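PDB 5BN3: V-type ATP synthase alpha chain from Nanoarchaeum equitans Kin4-M, which belongs to the rotary ATPase alpha/beta subunit family, combining beta-barrel, P-loop nucleotide-binding and helical C-terminal domains, and is modelled with ADP and magnesium. Local coordinates for residues R85-K88 with D89-E92; A169-G173 with K174-L178; C250-R253 with G254-T258; I298-G301 with A302-E306; E539-I542 with K543-Y546. One frame throughout, in Å; residues are numbered along the deposited sequence.

Overall arrangement
Interactions 3 and 4 are buried contacts of the nucleotide-binding domain, and they touch where Cys250 packs on Ile298. Interaction 4 lies wholly inside one helix and is held by backbone bonds, one threonine hydroxyl and apolar packing, whereas interaction 3 is a loop running into a helix and is held chiefly by charge. Interaction 1, about 16 Å from interaction 3 between centres, starts a short helix at a subunit interface that interaction 3 shares. The other two are peripheral: interaction 2 is a beta hairpin with an exposed turn, and interaction 5 is a helix end. Their centres lie about 60 Å apart, on opposite sides of the chain's centre.

Interaction 1: R85-K88 with D89-E92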
loop_
_atom_site.group_PDB
_atom_site.type_symbol
_atom_site.label_atom_id
_atom_site.label_comp_id
_atom_site.label_asym_id
_atom_site.label_seq_id
_atom_site.Cartn_x
_atom_site.Cartn_y
_atom_site.Cartn_z
ATOM N N ARG A 85 13.723 3.238 -40.267
ATOM C CA ARG A 85 15.046 3.278 -40.878
ATOM C C ARG A 85 15.629 1.871 -40.965
ATOM O O ARG A 85 15.655 1.142 -39.973
ATOM C CB ARG A 85 15.972 4.218 -40.098
ATOM C CG ARG A 85 15.454 5.654 -40.027
ATOM C CD ARG A 85 16.382 6.574 -39.241
ATOM N NE ARG A 85 16.346 6.315 -37.803
ATOM C CZ ARG A 85 16.992 7.039 -36.894
ATOM N NH1 ARG A 85 17.728 8.077 -37.267
ATOM N NH2 ARG A 85 16.901 6.729 -35.609
ATOM N N PRO A 86 16.090 1.481 -42.162
ATOM C CA PRO A 86 16.582 0.117 -42.387
ATOM C C PRO A 86 17.922 -0.128 -41.705
ATOM O O PRO A 86 18.902 0.556 -42.006
ATOM C CB PRO A 86 16.741 0.051 -43.911
ATOM C CG PRO A 86 16.977 1.467 -44.326
ATOM C CD PRO A 86 16.182 2.317 -43.374
ATOM N N LEU A 87 17.961 -1.107 -40.804
ATOM C CA LEU A 87 19.151 -1.369 -40.000
ATOM C C LEU A 87 20.293 -1.992 -40.804
ATOM O O LEU A 87 21.462 -1.849 -40.445
ATOM C CB LEU A 87 18.795 -2.253 -38.804
ATOM C CG LEU A 87 17.881 -1.594 -37.768
ATOM C CD1 LEU A 87 17.532 -2.555 -36.649
ATOM C CD2 LEU A 87 18.557 -0.361 -37.207
ATOM N N LYS A 88 19.949 -2.690 -41.882
ATOM C CA LYS A 88 20.953 -3.286 -42.757
ATOM C C LYS A 88 21.726 -2.189 -43.476
ATOM O O LYS A 88 22.954 -2.244 -43.574
ATOM C CB LYS A 88 20.288 -4.222 -43.771
ATOM C CG LYS A 88 21.235 -4.806 -44.811
ATOM C CD LYS A 88 20.529 -5.837 -45.687
ATOM C CE LYS A 88 21.427 -6.321 -46.816
ATOM N NZ LYS A 88 21.730 -5.243 -47.794
ATOM N N ASP A 89 21.003 -1.183 -43.962
ATOM C CA ASP A 89 21.619 -0.057 -44.659
ATOM C C ASP A 89 22.441 0.821 -43.713
ATOM O O ASP A 89 23.487 1.336 -44.098
ATOM C CB ASP A 89 20.559 0.779 -45.387
ATOM C CG ASP A 89 19.859 0.006 -46.494
ATOM O OD1 ASP A 89 20.308 -1.114 -46.819
ATOM O OD2 ASP A 89 18.866 0.526 -47.044
ATOM N N ILE A 90 21.962 0.992 -42.482
ATOM C CA ILE A 90 22.706 1.729 -41.464
ATOM C C ILE A 90 24.048 1.049 -41.211
ATOM O O ILE A 90 25.087 1.707 -41.155
ATOM C CB ILE A 90 21.922 1.819 -40.135
ATOM C CG1 ILE A 90 20.673 2.689 -40.303
ATOM C CG2 ILE A 90 22.795 2.383 -39.030
ATOM C CD1 ILE A 90 19.823 2.786 -39.048
ATOM N N TYR A 91 24.017 -0.273 -41.073
ATOM C CA TYR A 91 25.234 -1.053 -40.885
ATOM C C TYR A 91 26.203 -0.859 -42.047
ATOM O O TYR A 91 27.397 -0.656 -41.839
ATOM C CB TYR A 91 24.899 -2.541 -40.739
ATOM C CG TYR A 91 26.115 -3.440 -40.684
ATOM C CD1 TYR A 91 26.814 -3.618 -39.499
ATOM C CD2 TYR A 91 26.560 -4.112 -41.813
ATOM C CE1 TYR A 91 27.925 -4.438 -39.441
ATOM C CE2 TYR A 91 27.672 -4.934 -41.764
ATOM C CZ TYR A 91 28.349 -5.092 -40.575
ATOM O OH TYR A 91 29.453 -5.908 -40.519
ATOM N N GLU A 92 25.683 -0.925 -43.270
ATOM C CA GLU A 92 26.522 -0.846 -44.463
ATOM C C GLU A 92 27.117 0.544 -44.700
ATOM O O GLU A 92 28.275 0.661 -45.099
ATOM C CB GLU A 92 25.754 -1.342 -45.696
ATOM C CG GLU A 92 25.668 -2.864 -45.784
ATOM C CD GLU A 92 24.663 -3.354 -46.811
ATOM O OE1 GLU A 92 24.036 -2.513 -47.491
ATOM O OE2 GLU A 92 24.496 -4.586 -46.933
#
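Pro86 and Ile90 are joined by the first backbone bond of helix 87-94: Ile90 N gives its proton to Pro86 O over 3.1 Å, in the carbonyl plane. Pro86 itself is the N-cap residue. One step on, Tyr91 N meets Leu87 O at 3.1 Å but stands 37° above that carbonyl plane. The same oxygen also takes a bond from Asn100 ND2 of a neighbouring NEQ263 subunit, so two donors share it. Glu92 N then satisfies Lys88 O at 3.0 Å. The side chains of this pair form a salt bridge, Lys88 NZ to Glu92 OE2 at 3.0 Å. The lysine chain leaves with CG anti to the backbone N (chi1 175°) and stays extended until a bend at chi4 turns NZ across to the Glu92 carboxylate, which reaches out from the next turn; NZ sits on the syn side of OE2, tilted 27° from the carboxylate plane. A magnesium ion lies about 4 Å from the lysine side chain. Asp89 OD1, 4.5 Å from Lys88 NZ, is a more distant opposite charge. Asp89 OD2 lies 3.4 Å from Pro86 CG. On the buried side Leu87 CD2 and Ile90 CD1 come within 3.9 Å, their side chains running alongside each other. Arg85, just ahead of the helix, spends its guanidinium elsewhere: on Asp81 and Glu49 as salt bridges and on the carbonyl of Ile103. Leu87 rests on strand 79-80 and bonds to Ile79 through its backbone, Pro86 touches Phe80, Ile90 packs on Pro100 and Leu105, and the NEQ263 subunit closes over Leu87, Lys88, Ile90 and Tyr91.

Interaction 2: A169-G173 with K174-L178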
loop_
_atom_site.group_PDB
_atom_site.type_symbol
_atom_site.label_atom_id
_atom_site.label_comp_id
_atom_site.label_asym_id
_atom_site.label_seq_id
_atom_site.Cartn_x
_atom_site.Cartn_y
_atom_site.Cartn_z
ATOM N N ALA A 169 2.444 5.413 -63.356
ATOM C CA ALA A 169 1.161 5.832 -63.905
ATOM C C ALA A 169 0.908 7.311 -63.645
ATOM O O ALA A 169 1.531 7.910 -62.769
ATOM C CB ALA A 169 0.035 4.997 -63.326
ATOM N N ILE A 170 -0.011 7.895 -64.409
ATOM C CA ILE A 170 -0.389 9.290 -64.220
ATOM C C ILE A 170 -1.910 9.420 -64.172
ATOM O O ILE A 170 -2.607 8.981 -65.089
ATOM C CB ILE A 170 0.194 10.189 -65.332
ATOM C CG1 ILE A 170 1.716 10.278 -65.186
ATOM C CG2 ILE A 170 -0.419 11.581 -65.282
ATOM C CD1 ILE A 170 2.428 10.802 -66.414
ATOM N N VAL A 171 -2.418 10.007 -63.088
ATOM C CA VAL A 171 -3.856 10.178 -62.892
ATOM C C VAL A 171 -4.172 11.648 -62.622
ATOM O O VAL A 171 -3.640 12.233 -61.677
ATOM C CB VAL A 171 -4.368 9.332 -61.707
ATOM C CG1 VAL A 171 -5.886 9.378 -61.632
ATOM C CG2 VAL A 171 -3.894 7.897 -61.832
ATOM N N ASN A 172 -5.039 12.233 -63.450
ATOM C CA ASN A 172 -5.387 13.654 -63.353
ATOM C C ASN A 172 -4.167 14.567 -63.261
ATOM O O ASN A 172 -4.147 15.523 -62.482
ATOM C CB ASN A 172 -6.344 13.916 -62.184
ATOM C CG ASN A 172 -7.800 13.940 -62.615
ATOM O OD1 ASN A 172 -8.202 13.232 -63.542
ATOM N ND2 ASN A 172 -8.598 14.764 -61.949
ATOM N N GLY A 173 -3.149 14.255 -64.056
ATOM C CA GLY A 173 -1.921 15.028 -64.065
ATOM C C GLY A 173 -1.020 14.760 -62.874
ATOM O O GLY A 173 -0.022 15.457 -62.686
ATOM N N LYS A 174 -1.362 13.758 -62.068
ATOM C CA LYS A 174 -0.570 13.447 -60.879
ATOM C C LYS A 174 0.160 12.114 -61.012
ATOM O O LYS A 174 -0.455 11.086 -61.301
ATOM C CB LYS A 174 -1.448 13.442 -59.622
ATOM C CG LYS A 174 -0.662 13.541 -58.316
ATOM C CD LYS A 174 -0.704 12.241 -57.524
ATOM C CE LYS A 174 0.247 12.285 -56.335
ATOM N NZ LYS A 174 -0.011 13.440 -55.431
ATOM N N PRO A 175 1.483 12.135 -60.803
ATOM C CA PRO A 175 2.324 10.935 -60.877
ATOM C C PRO A 175 2.014 9.924 -59.773
ATOM O O PRO A 175 1.860 10.305 -58.611
ATOM C CB PRO A 175 3.740 11.492 -60.682
ATOM C CG PRO A 175 3.639 12.942 -61.060
ATOM C CD PRO A 175 2.279 13.359 -60.605
ATOM N N ILE A 176 1.928 8.649 -60.143
ATOM C CA ILE A 176 1.725 7.573 -59.179
ATOM C C ILE A 176 3.011 6.759 -59.062
ATOM O O ILE A 176 3.624 6.416 -60.074
ATOM C CB ILE A 176 0.565 6.644 -59.608
ATOM C CG1 ILE A 176 -0.736 7.439 -59.757
ATOM C CG2 ILE A 176 0.387 5.494 -58.619
ATOM C CD1 ILE A 176 -1.147 8.194 -58.509
ATOM N N LYS A 177 3.428 6.462 -57.834
ATOM C CA LYS A 177 4.617 5.643 -57.612
ATOM C C LYS A 177 4.243 4.236 -57.165
ATOM O O LYS A 177 3.062 3.912 -57.040
ATOM C CB LYS A 177 5.538 6.286 -56.570
ATOM C CG LYS A 177 6.516 7.304 -57.130
ATOM C CD LYS A 177 5.828 8.591 -57.554
ATOM C CE LYS A 177 6.825 9.566 -58.166
ATOM N NZ LYS A 177 7.992 9.825 -57.275
ATOM N N LEU A 178 5.256 3.407 -56.935
ATOM C CA LEU A 178 5.053 2.074 -56.380
ATOM C C LEU A 178 4.832 2.167 -54.873
ATOM O O LEU A 178 4.472 1.183 -54.225
ATOM C CB LEU A 178 6.255 1.174 -56.680
ATOM C CG LEU A 178 6.406 0.681 -58.121
ATOM C CD1 LEU A 178 7.718 -0.056 -58.312
ATOM C CD2 LEU A 178 5.247 -0.221 -58.482
#
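Ala169 opens the hairpin opposite Ile176 in an antiparallel hydrogen-bonded pair, its O accepting from Ile176 N at 2.8 Å. On the face they share with Val171 their CB atoms sit 4.1 Å apart. Ile170 follows as the non-hydrogen-bonded partner of Pro175, a position that asks no backbone N-H of the proline. Both side chains turn to the face opposite that of Ala169, while Ile170 CA makes a CH...O contact of 3.4 Å with Lys174 O. Val171 returns to the face of Ala169 and Ile176 and forms the last pair, by two bonds, with Lys174, whose side-chain end leads away. Val171 N reaches Lys174 O at 2.9 Å, nearly straight (170°), and Lys174 N comes back to Val171 O at 2.8 Å from well above the carbonyl plane, 59° out of it. With CG2 beside the backbone N (chi1 -173° puts CG1 opposite it), Val171 lays this methyl 3.8 Å from Ile176 CG1. Asn172 and Gly173 are the two central residues of a type I' turn running from Val171 to Lys174. Both have positive phi, which suits the glycine especially, and the Asn172 amide points away from the hairpin. Gly173 N bonds to the Glu155 carboxylate, tying the turn to the strand beside it. In the barrel-sandwich region the hairpin supplies the last two strands of a four-stranded antiparallel sheet, 174-176 outermost in this chain: strand 169-171 pairs on its other side with strand 152-157, whose Ile157 packs on Ala169, while Ile132 of strand 131-137 touches the same alanine.

Interaction 3: C250-R253 with G254-T258; sequences CGER and GNEMT
Arg253 and Glu256 hold the compact centre of this turn. Arg253 NH1 donates to Glu256 OE2 at 2.7 Å, a salt bridge met on the syn side of the carboxylate and close to the plane of the guanidinium. The arginine runs extended from CG to NE, and a quarter-turn about CD-NE (chi4 90°) swings NH1 back to the acid; the two flat groups then stand 77° apart, nearly perpendicular. Beneath the bridge the chains press together, with Arg253 CD 3.3 Å from Glu256 OE2. Two longer bonds join in: Glu256 N bonds to Arg253 O at 3.3 Å from far above the carbonyl plane, and Arg253 N gives a weak bond of 3.4 Å to Glu256 OE1. This is the loop between strand 244-250 and helix 254-263 of the P-loop domain, where Glu256 comes about 5 Å from ADP and touches the P-loop residues, while the Arg253 side chain lies about 4 Å from a magnesium ion. On the looser side Glu252 OE1 and Glu256 OE1 are 4.4 Å apart, like charges whose repulsion is probably eased by one water that donates to both, reaching Glu256 OE1 at 2.8 Å. The second oxygen of Glu252 is held by a salt bridge to Arg324. A neighbouring NEQ263 subunit offers the carbonyls of its Ile298 and Thr299 to Arg253 NE and NH2.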
loop_
_atom_site.group_PDB
_atom_site.type_symbol
_atom_site.label_atom_id
_atom_site.label_comp_id
_atom_site.label_asym_id
_atom_site.label_seq_id
_atom_site.Cartn_x
_atom_site.Cartn_y
_atom_site.Cartn_z
ATOM N N CYS A 250 9.274 -3.914 -29.240
ATOM C CA CYS A 250 9.114 -2.628 -28.576
ATOM C C CYS A 250 9.807 -2.629 -27.217
ATOM O O CYS A 250 9.258 -3.129 -26.236
ATOM C CB CYS A 250 7.626 -2.303 -28.420
ATOM S SG CYS A 250 7.263 -0.706 -27.651
ATOM N N GLY A 251 11.018 -2.078 -27.173
ATOM C CA GLY A 251 11.751 -1.917 -25.931
ATOM C C GLY A 251 12.258 -3.200 -25.298
ATOM O O GLY A 251 12.414 -3.262 -24.078
ATOM N N GLU A 252 12.525 -4.218 -26.116
ATOM C CA GLU A 252 13.041 -5.493 -25.607
ATOM C C GLU A 252 14.489 -5.757 -26.025
ATOM O O GLU A 252 15.201 -4.832 -26.414
ATOM C CB GLU A 252 12.136 -6.654 -26.030
ATOM C CG GLU A 252 10.755 -6.620 -25.396
ATOM C CD GLU A 252 10.797 -6.776 -23.887
ATOM O OE1 GLU A 252 11.582 -7.612 -23.392
ATOM O OE2 GLU A 252 10.045 -6.061 -23.190
ATOM N N ARG A 253 14.917 -7.016 -25.939
ATOM C CA ARG A 253 16.324 -7.373 -26.153
ATOM C C ARG A 253 16.748 -7.357 -27.622
ATOM O O ARG A 253 16.009 -7.812 -28.498
ATOM C CB ARG A 253 16.638 -8.746 -25.543
ATOM C CG ARG A 253 16.396 -8.826 -24.038
ATOM C CD ARG A 253 16.705 -10.211 -23.477
ATOM N NE ARG A 253 16.322 -10.312 -22.068
ATOM C CZ ARG A 253 15.123 -10.701 -21.644
ATOM N NH1 ARG A 253 14.188 -11.043 -22.519
ATOM N NH2 ARG A 253 14.859 -10.756 -20.349
ATOM N N GLY A 254 17.948 -6.839 -27.877
ATOM C CA GLY A 254 18.498 -6.816 -29.220
ATOM C C GLY A 254 18.706 -8.213 -29.771
ATOM O O GLY A 254 18.452 -8.468 -30.949
ATOM N N ASN A 255 19.160 -9.122 -28.912
ATOM C CA ASN A 255 19.402 -10.507 -29.311
ATOM C C ASN A 255 18.154 -11.230 -29.816
ATOM O O ASN A 255 18.255 -12.164 -30.610
ATOM C CB ASN A 255 20.024 -11.297 -28.156
ATOM C CG ASN A 255 21.531 -11.145 -28.089
ATOM O OD1 ASN A 255 22.191 -10.922 -29.106
ATOM N ND2 ASN A 255 22.085 -11.273 -26.887
ATOM N N GLU A 256 16.984 -10.806 -29.347
ATOM C CA GLU A 256 15.735 -11.453 -29.739
ATOM C C GLU A 256 15.333 -11.079 -31.162
ATOM O O GLU A 256 14.717 -11.875 -31.871
ATOM C CB GLU A 256 14.625 -11.130 -28.733
ATOM C CG GLU A 256 14.826 -11.834 -27.392
ATOM C CD GLU A 256 14.115 -11.152 -26.244
ATOM O OE1 GLU A 256 13.489 -10.092 -26.464
ATOM O OE2 GLU A 256 14.186 -11.678 -25.112
ATOM N N MET A 257 15.689 -9.870 -31.580
ATOM C CA MET A 257 15.510 -9.470 -32.970
ATOM C C MET A 257 16.507 -10.214 -33.854
ATOM O O MET A 257 16.157 -10.700 -34.932
ATOM C CB MET A 257 15.696 -7.956 -33.114
ATOM C CG MET A 257 14.794 -7.112 -32.221
ATOM S SD MET A 257 13.080 -7.026 -32.781
ATOM C CE MET A 257 12.364 -8.447 -31.955
ATOM N N THR A 258 17.747 -10.306 -33.380
ATOM C CA THR A 258 18.804 -11.026 -34.085
ATOM C C THR A 258 18.458 -12.507 -34.248
ATOM O O THR A 258 18.750 -13.111 -35.281
ATOM C CB THR A 258 20.148 -10.898 -33.340
ATOM O OG1 THR A 258 20.388 -9.522 -33.012
ATOM C CG2 THR A 258 21.286 -11.418 -34.197
HETATM O O HOH W 1 11.725 -9.888 -24.358
#

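Interaction 4: I298-G301 with A302-E306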
loop_
_atom_site.group_PDB
_atom_site.type_symbol
_atom_site.label_atom_id
_atom_site.label_comp_id
_atom_site.label_asym_id
_atom_site.label_seq_id
_atom_site.Cartn_x
_atom_site.Cartn_y
_atom_site.Cartn_z
ATOM N N ILE A 298 5.203 1.350 -32.458
ATOM C CA ILE A 298 3.854 0.802 -32.312
ATOM C C ILE A 298 2.915 1.300 -33.416
ATOM O O ILE A 298 2.221 0.510 -34.062
ATOM C CB ILE A 298 3.260 1.165 -30.935
ATOM C CG1 ILE A 298 3.961 0.379 -29.818
ATOM C CG2 ILE A 298 1.769 0.897 -30.905
ATOM C CD1 ILE A 298 3.720 -1.123 -29.874
ATOM N N TYR A 299 2.890 2.613 -33.626
ATOM C CA TYR A 299 2.056 3.201 -34.672
ATOM C C TYR A 299 2.549 2.806 -36.060
ATOM O O TYR A 299 1.751 2.624 -36.982
ATOM C CB TYR A 299 2.021 4.728 -34.530
ATOM C CG TYR A 299 1.235 5.208 -33.329
ATOM C CD1 TYR A 299 1.812 5.244 -32.069
ATOM C CD2 TYR A 299 -0.083 5.623 -33.456
ATOM C CE1 TYR A 299 1.102 5.678 -30.969
ATOM C CE2 TYR A 299 -0.802 6.060 -32.358
ATOM C CZ TYR A 299 -0.203 6.084 -31.117
ATOM O OH TYR A 299 -0.910 6.517 -30.020
ATOM N N LEU A 300 3.865 2.675 -36.197
ATOM C CA LEU A 300 4.481 2.295 -37.463
ATOM C C LEU A 300 4.043 0.900 -37.896
ATOM O O LEU A 300 3.634 0.694 -39.040
ATOM C CB LEU A 300 6.004 2.314 -37.329
ATOM C CG LEU A 300 6.783 2.105 -38.627
ATOM C CD1 LEU A 300 7.052 3.452 -39.257
ATOM C CD2 LEU A 300 8.080 1.341 -38.398
ATOM N N GLY A 301 4.139 -0.055 -36.975
ATOM C CA GLY A 301 3.783 -1.433 -37.266
ATOM C C GLY A 301 2.306 -1.604 -37.542
ATOM O O GLY A 301 1.911 -2.417 -38.379
ATOM N N ALA A 302 1.486 -0.840 -36.831
ATOM C CA ALA A 302 0.048 -0.863 -37.052
ATOM C C ALA A 302 -0.290 -0.330 -38.440
ATOM O O ALA A 302 -1.131 -0.893 -39.142
ATOM C CB ALA A 302 -0.659 -0.049 -35.985
ATOM N N THR A 303 0.360 0.765 -38.823
ATOM C CA THR A 303 0.132 1.388 -40.127
ATOM C C THR A 303 0.507 0.459 -41.279
ATOM O O THR A 303 -0.237 0.334 -42.255
ATOM C CB THR A 303 0.920 2.706 -40.256
ATOM O OG1 THR A 303 0.467 3.627 -39.256
ATOM C CG2 THR A 303 0.708 3.320 -41.628
ATOM N N ILE A 304 1.666 -0.185 -41.164
ATOM C CA ILE A 304 2.107 -1.155 -42.160
ATOM C C ILE A 304 1.135 -2.337 -42.208
ATOM O O ILE A 304 0.835 -2.862 -43.283
ATOM C CB ILE A 304 3.542 -1.642 -41.857
ATOM C CG1 ILE A 304 4.534 -0.482 -41.996
ATOM C CG2 ILE A 304 3.931 -2.784 -42.777
ATOM C CD1 ILE A 304 5.961 -0.835 -41.595
ATOM N N GLY A 305 0.631 -2.742 -41.044
ATOM C CA GLY A 305 -0.360 -3.804 -40.968
ATOM C C GLY A 305 -1.638 -3.453 -41.699
ATOM O O GLY A 305 -2.199 -4.284 -42.419
ATOM N N GLU A 306 -2.099 -2.220 -41.509
ATOM C CA GLU A 306 -3.290 -1.732 -42.191
ATOM C C GLU A 306 -3.064 -1.690 -43.697
ATOM O O GLU A 306 -3.976 -1.963 -44.473
ATOM C CB GLU A 306 -3.649 -0.330 -41.695
ATOM C CG GLU A 306 -4.194 -0.264 -40.279
ATOM C CD GLU A 306 -4.461 1.163 -39.842
ATOM O OE1 GLU A 306 -3.688 2.061 -40.244
ATOM O OE2 GLU A 306 -5.444 1.391 -39.106
#
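Tyr299 O receives two protons from one residue: Thr303 OG1 at 2.8 Å and Thr303 N at 3.0 Å, arriving from opposite faces of the carbonyl plane. The hydroxyl gets there because chi1 of -62° places OG1 beside the backbone N, so the threonine folds its polar branch back on the preceding helical turn. Arg359 NH1 is also bonded to this OG1. Three more i to i+4 bonds cross between the two segments, the straightest being Ile304 N to Leu300 O at 3.0 Å and 167°; Gly305 N meets Gly301 O at 3.0 Å. Helix 293-309 makes the beta-alpha-beta crossover between parallel strands 280-285 and 314-320, passing strand 244-250 that lies between them in the P-loop domain. Outside the polar core, Ile304 tucks CG1 3.3 Å from Leu300 O, and its CD1 comes 4.3 Å from Leu300 CG. Both of these side chains lean on Ile283 of the sheet, and Leu300 and Ile304 also touch Ile69 and Leu71 of strand 68-71, respectively. Ala302 CB lies 3.5 Å from Ile298 O. The Tyr299 ring heads elsewhere, its hydroxyl bonded to Glu355 and its ring engaged with Arg185 in a cation-pi contact.

Interaction 5: E539-I542 with K543-Y546; sequences EKII and KLRY
Leu544 and Ile541 are bonded through their backbones at this helix end: Leu544 N to Ile541 O, 3.1 Å, spanning three residues and coming from 66° above the carbonyl plane. Lys543 N divides itself weakly between two carbonyls, Glu539 O at 3.4 Å and Lys540 O at 3.3 Å, so the regular i to i+4 pattern fades here. Tyr546 N to Lys543 O repeats the three-residue span. The side chain of Lys543 lies alongside that of Lys540, the same way round, its CG only 3.2 Å from Glu539 O. Their ends bring Lys540 NZ to 3.3 Å from Lys543 NZ, like charges that would be expected to repel, unless perhaps one amine is neutral. On the inner side Leu544 CD1 crosses to within 4.2 Å of Ile541 CG2. A water accepts from Arg545 N at 2.9 Å and lies close to Ile541 O, filling in where the helix bonding lapses. Arg545 sets out with CG between its backbone N and carbonyl carbon (chi1 58°) and then runs straight; Tyr546 CE2 lies over the rim of one guanidinium face. That group is positioned by a salt bridge to Asp498 and by the carbonyl of Glu486, as Glu539 is by Arg482. Ile541 packs against helices 472-489, 503-523 and 552-562, Leu544 against the last two, and Ile542 on Arg482 and Glu486 of the first. The whole forms a loosening helix terminus in the C-terminal helical bundle of V- and A-type subunits, at the end nearer ADP, where Tyr546 touches the pocket residue Asp492.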
loop_
_atom_site.group_PDB
_atom_site.type_symbol
_atom_site.label_atom_id
_atom_site.label_comp_id
_atom_site.label_asym_id
_atom_site.label_seq_id
_atom_site.Cartn_x
_atom_site.Cartn_y
_atom_site.Cartn_z
ATOM N N GLU A 539 1.507 -43.068 -20.985
ATOM C CA GLU A 539 2.858 -42.597 -21.272
ATOM C C GLU A 539 3.163 -42.570 -22.770
ATOM O O GLU A 539 3.989 -41.779 -23.224
ATOM C CB GLU A 539 3.903 -43.437 -20.527
ATOM C CG GLU A 539 3.816 -43.365 -19.002
ATOM C CD GLU A 539 4.221 -42.010 -18.433
ATOM O OE1 GLU A 539 4.573 -41.098 -19.212
ATOM O OE2 GLU A 539 4.189 -41.857 -17.194
ATOM N N LYS A 540 2.496 -43.430 -23.533
ATOM C CA LYS A 540 2.660 -43.447 -24.985
ATOM C C LYS A 540 1.964 -42.254 -25.630
ATOM O O LYS A 540 2.485 -41.651 -26.569
ATOM C CB LYS A 540 2.123 -44.754 -25.580
ATOM C CG LYS A 540 2.878 -45.994 -25.131
ATOM C CD LYS A 540 4.379 -45.784 -25.245
ATOM C CE LYS A 540 5.081 -46.110 -23.936
ATOM N NZ LYS A 540 6.433 -45.487 -23.864
ATOM N N ILE A 541 0.781 -41.922 -25.119
ATOM C CA ILE A 541 0.021 -40.768 -25.592
ATOM C C ILE A 541 0.774 -39.461 -25.329
ATOM O O ILE A 541 0.820 -38.575 -26.184
ATOM C CB ILE A 541 -1.376 -40.713 -24.927
ATOM C CG1 ILE A 541 -2.202 -41.941 -25.321
ATOM C CG2 ILE A 541 -2.114 -39.440 -25.308
ATOM C CD1 ILE A 541 -3.595 -41.959 -24.723
ATOM N N ILE A 542 1.369 -39.358 -24.144
ATOM C CA ILE A 542 2.122 -38.172 -23.740
ATOM C C ILE A 542 3.328 -37.900 -24.654
ATOM O O ILE A 542 3.683 -36.745 -24.899
ATOM C CB ILE A 542 2.545 -38.279 -22.247
ATOM C CG1 ILE A 542 1.318 -38.106 -21.344
ATOM C CG2 ILE A 542 3.590 -37.244 -21.886
ATOM C CD1 ILE A 542 1.600 -38.300 -19.863
ATOM N N LYS A 543 3.926 -38.964 -25.186
ATOM C CA LYS A 543 5.103 -38.843 -26.046
ATOM C C LYS A 543 4.762 -38.578 -27.514
ATOM O O LYS A 543 5.654 -38.307 -28.319
ATOM C CB LYS A 543 5.962 -40.107 -25.939
ATOM C CG LYS A 543 6.555 -40.348 -24.562
ATOM C CD LYS A 543 7.071 -41.775 -24.426
ATOM C CE LYS A 543 8.083 -42.112 -25.508
ATOM N NZ LYS A 543 8.554 -43.521 -25.411
ATOM N N LEU A 544 3.476 -38.653 -27.854
ATOM C CA LEU A 544 3.013 -38.509 -29.237
ATOM C C LEU A 544 3.477 -37.227 -29.927
ATOM O O LEU A 544 3.958 -37.267 -31.060
ATOM C CB LEU A 544 1.485 -38.588 -29.299
ATOM C CG LEU A 544 0.827 -39.968 -29.326
ATOM C CD1 LEU A 544 -0.679 -39.845 -29.195
ATOM C CD2 LEU A 544 1.175 -40.670 -30.620
ATOM N N ARG A 545 3.333 -36.097 -29.239
ATOM C CA ARG A 545 3.621 -34.784 -29.820
ATOM C C ARG A 545 5.065 -34.622 -30.289
ATOM O O ARG A 545 5.360 -33.764 -31.123
ATOM C CB ARG A 545 3.249 -33.662 -28.839
ATOM C CG ARG A 545 3.955 -33.729 -27.483
ATOM C CD ARG A 545 3.476 -32.616 -26.553
ATOM N NE ARG A 545 4.069 -32.700 -25.219
ATOM C CZ ARG A 545 5.121 -31.993 -24.818
ATOM N NH1 ARG A 545 5.702 -31.138 -25.647
ATOM N NH2 ARG A 545 5.589 -32.138 -23.588
ATOM N N TYR A 546 5.959 -35.453 -29.764
ATOM C CA TYR A 546 7.364 -35.403 -30.151
ATOM C C TYR A 546 7.665 -36.199 -31.418
ATOM O O TYR A 546 8.819 -36.277 -31.846
ATOM C CB TYR A 546 8.248 -35.903 -29.007
ATOM C CG TYR A 546 8.452 -34.887 -27.913
ATOM C CD1 TYR A 546 9.254 -33.775 -28.122
ATOM C CD2 TYR A 546 7.855 -35.042 -26.672
ATOM C CE1 TYR A 546 9.449 -32.843 -27.129
ATOM C CE2 TYR A 546 8.046 -34.113 -25.671
ATOM C CZ TYR A 546 8.845 -33.016 -25.907
ATOM O OH TYR A 546 9.041 -32.085 -24.918
HETATM O O HOH W 2 1.534 -36.033 -26.981
#